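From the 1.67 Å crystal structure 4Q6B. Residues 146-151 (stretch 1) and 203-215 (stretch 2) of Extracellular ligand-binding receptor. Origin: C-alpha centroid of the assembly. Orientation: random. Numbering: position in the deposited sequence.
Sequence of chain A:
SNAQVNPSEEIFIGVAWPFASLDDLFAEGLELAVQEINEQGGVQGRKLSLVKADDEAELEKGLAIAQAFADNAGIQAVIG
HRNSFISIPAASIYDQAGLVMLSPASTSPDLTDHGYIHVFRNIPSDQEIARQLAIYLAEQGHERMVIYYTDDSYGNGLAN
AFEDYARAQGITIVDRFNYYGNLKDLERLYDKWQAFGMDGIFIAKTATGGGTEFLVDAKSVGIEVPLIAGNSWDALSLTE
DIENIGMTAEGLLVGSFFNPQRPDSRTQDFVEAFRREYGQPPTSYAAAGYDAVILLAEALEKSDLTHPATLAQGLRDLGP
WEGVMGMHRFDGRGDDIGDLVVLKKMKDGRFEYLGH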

# COMPACT_ATOMS: atom_id res chain seq x y z
N VAL A 146 -12.24 2.57 20.23
CA VAL A 146 -11.64 3.92 20.28
C VAL A 146 -10.78 4.13 19.03
O VAL A 146 -10.18 3.19 18.55
CB VAL A 146 -10.76 4.10 21.55
CG1 VAL A 146 -9.88 5.37 21.49
CG2 VAL A 146 -11.63 4.19 22.82
N ILE A 147 -10.72 5.35 18.50
CA ILE A 147 -9.87 5.61 17.33
C ILE A 147 -8.82 6.64 17.74
O ILE A 147 -9.16 7.74 18.20
CB ILE A 147 -10.67 6.15 16.12
CG1 ILE A 147 -11.65 5.10 15.58
CG2 ILE A 147 -9.73 6.57 14.95
CD1 ILE A 147 -12.56 5.68 14.49
N TYR A 148 -7.54 6.29 17.59
CA TYR A 148 -6.43 7.25 17.79
C TYR A 148 -6.04 7.68 16.40
O TYR A 148 -5.71 6.83 15.57
CB TYR A 148 -5.24 6.55 18.46
CG TYR A 148 -4.01 7.41 18.67
CD1 TYR A 148 -4.11 8.72 19.17
CD2 TYR A 148 -2.74 6.89 18.47
CE1 TYR A 148 -2.95 9.52 19.41
CE2 TYR A 148 -1.60 7.65 18.71
CZ TYR A 148 -1.70 8.96 19.19
OH TYR A 148 -0.58 9.73 19.40
N TYR A 149 -6.08 8.97 16.09
CA TYR A 149 -5.86 9.36 14.70
C TYR A 149 -4.92 10.56 14.56
O TYR A 149 -4.74 11.30 15.52
CB TYR A 149 -7.20 9.64 13.99
CG TYR A 149 -7.87 10.88 14.48
CD1 TYR A 149 -7.78 12.08 13.76
CD2 TYR A 149 -8.60 10.87 15.66
CE1 TYR A 149 -8.36 13.23 14.24
CE2 TYR A 149 -9.19 12.01 16.13
CZ TYR A 149 -9.08 13.17 15.42
OH TYR A 149 -9.68 14.31 15.90
N THR A 150 -4.31 10.75 13.38
CA THR A 150 -3.56 11.96 13.10
C THR A 150 -4.51 13.02 12.57
O THR A 150 -5.27 12.77 11.63
CB THR A 150 -2.45 11.71 12.07
OG1 THR A 150 -1.51 10.76 12.62
CG2 THR A 150 -1.71 13.00 11.74
N ASP A 151 -4.47 14.20 13.17
CA ASP A 151 -5.37 15.26 12.74
C ASP A 151 -4.85 15.97 11.48
O ASP A 151 -4.58 17.18 11.50
CB ASP A 151 -5.64 16.25 13.88
CG ASP A 151 -6.78 17.20 13.55
OD1 ASP A 151 -7.57 16.85 12.65
OD2 ASP A 151 -6.88 18.28 14.19
N ILE A 203 -5.87 2.34 15.35
CA ILE A 203 -4.86 3.37 15.23
C ILE A 203 -4.78 3.82 13.78
O ILE A 203 -4.31 3.11 12.92
CB ILE A 203 -3.50 2.80 15.66
CG1 ILE A 203 -3.60 2.22 17.08
CG2 ILE A 203 -2.42 3.85 15.57
CD1 ILE A 203 -2.46 1.30 17.46
N ALA A 204 -5.22 5.05 13.54
CA ALA A 204 -5.27 5.65 12.22
C ALA A 204 -4.12 6.64 12.13
O ALA A 204 -4.27 7.75 11.67
CB ALA A 204 -6.60 6.33 11.98
N LYS A 205 -3.01 6.23 12.70
CA LYS A 205 -1.77 6.95 12.64
C LYS A 205 -0.79 6.00 11.98
O LYS A 205 -0.83 4.81 12.23
CB LYS A 205 -1.28 7.26 14.05
CG LYS A 205 -1.83 8.51 14.68
CD LYS A 205 -0.80 9.14 15.62
CE LYS A 205 -0.72 10.64 15.42
NZ LYS A 205 -1.46 11.44 16.45
N THR A 206 0.08 6.53 11.14
CA THR A 206 1.12 5.71 10.54
C THR A 206 2.14 5.30 11.59
O THR A 206 2.25 5.93 12.62
CB THR A 206 1.85 6.46 9.42
OG1 THR A 206 2.52 7.59 9.97
CG2 THR A 206 0.88 6.92 8.38
N ALA A 207 2.84 4.21 11.34
CA ALA A 207 3.79 3.67 12.29
C ALA A 207 4.91 4.65 12.58
O ALA A 207 5.24 4.87 13.73
CB ALA A 207 4.36 2.36 11.78
N THR A 208 5.44 5.27 11.53
CA THR A 208 6.48 6.30 11.73
C THR A 208 5.91 7.66 12.14
O THR A 208 6.66 8.54 12.54
CB THR A 208 7.39 6.51 10.50
OG1 THR A 208 6.60 6.88 9.36
CG2 THR A 208 8.18 5.25 10.21
N GLY A 209 4.59 7.85 12.05
CA GLY A 209 4.01 9.14 12.38
C GLY A 209 3.40 9.17 13.78
O GLY A 209 2.30 9.69 13.97
N GLY A 210 4.10 8.58 14.75
CA GLY A 210 3.58 8.54 16.10
C GLY A 210 2.88 7.27 16.51
O GLY A 210 2.48 7.10 17.66
N GLY A 211 2.72 6.35 15.57
CA GLY A 211 2.03 5.11 15.87
C GLY A 211 2.81 4.21 16.81
O GLY A 211 2.27 3.69 17.78
N THR A 212 4.09 4.02 16.55
CA THR A 212 4.85 3.06 17.34
C THR A 212 5.01 3.55 18.79
O THR A 212 4.93 2.74 19.74
CB THR A 212 6.23 2.81 16.73
OG1 THR A 212 6.88 4.07 16.48
CG2 THR A 212 6.08 2.09 15.41
N GLU A 213 5.21 4.86 18.95
CA GLU A 213 5.24 5.47 20.27
C GLU A 213 3.99 5.15 21.08
O GLU A 213 4.08 4.86 22.27
CB GLU A 213 5.39 6.99 20.21
CG GLU A 213 6.78 7.48 19.84
CD GLU A 213 6.92 7.63 18.33
OE1 GLU A 213 6.00 7.17 17.61
OE2 GLU A 213 7.94 8.20 17.87
N PHE A 214 2.82 5.22 20.44
CA PHE A 214 1.58 4.92 21.14
C PHE A 214 1.54 3.44 21.57
O PHE A 214 1.14 3.11 22.68
CB PHE A 214 0.36 5.20 20.26
CG PHE A 214 -0.94 4.74 20.88
CD1 PHE A 214 -1.46 5.38 22.00
CD2 PHE A 214 -1.63 3.65 20.35
CE1 PHE A 214 -2.64 4.95 22.59
CE2 PHE A 214 -2.82 3.21 20.93
CZ PHE A 214 -3.32 3.86 22.07
N LEU A 215 1.98 2.56 20.68
CA LEU A 215 1.99 1.13 20.96
C LEU A 215 2.80 0.85 22.23
O LEU A 215 2.33 0.18 23.18
CB LEU A 215 2.60 0.43 19.75
CG LEU A 215 2.78 -1.08 19.68
CD1 LEU A 215 1.45 -1.72 19.86
CD2 LEU A 215 3.32 -1.42 18.30
O HOH W 1 1.78 9.02 19.33
O HOH W 2 0.01 9.58 10.92

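The two stretches meet as neighbouring parallel strands, with Y148 paired to I203 (CA to CA 4.9 Å) and Y149 to A204 (CA to CA 4.5 Å). The best-formed bond of the register is A204 N to Y148 O, 2.7 Å with an N-H...O angle of 164°. Y148 O also receives a CA-H...O contact from I203 CA at 3.6 Å. One step further on, T150 N donates to A204 O at 3.5 Å; the angle of 158° is good, but the length makes this bond weak. Together the contacts bury 436 Å², summed over both sides.

Y148 contributes most, with 142 Å² covered by the second stretch. Its chi1 of 178° (t) carries the ring beyond the strand pair to the helix that follows. The surroundings of the ring suit an aromatic residue with one polar end. K205 CG lies over one face, and the closest approach of that side chain to Y148 is K205 CD to Y148 CE2, 3.5 Å. F214 CB also comes within 3.5 Å of Y148 CE2, and I203 CG2 is 4.2 Å from Y148 CD2. The F214 ring, buried like that of Y148, sits obliquely to it: the centroids are 4.7 Å apart and the planes at 39°, with Y148 CD2 over a face of F214. At the phenol end, water 1 lies 2.5 Å from Y148 OH and donates to G210 O at 2.6 Å, so the hydroxyl reaches the helix through solvent. G210 has phi/psi of 98/-5°, where a CB would be jammed against the preceding carbonyl O; glycine fits this backbone.

K205, with 80 Å² covered, starts sideways from its CA, but its end comes nearer to the first stretch. The aliphatic part lies along the Y148 ring, then K205 CE passes 2.9 Å from T150 OG1, a tight approach, and K205 NZ makes a weak hydrogen bond to Y149 O at 3.4 Å. A long chain with a charged tip can thus serve both an aromatic face and a backbone carbonyl, although chi2 to chi4 all fall between rotamer wells.

T150, with 52 Å² covered, adds a second water link: water 2 lies 2.6 Å from T150 OG1 and accepts from T206 N at 3.1 Å, tying the strand's exit to T206, at the N-cap position of the helix.

A204 also has 52 Å² covered. On the sheet face it shares with Y149, A204 CB lies 3.9 Å from Y149 CB and 4.3 Å from I147 CG2, a small methyl packed against two side chains of the adjacent strand.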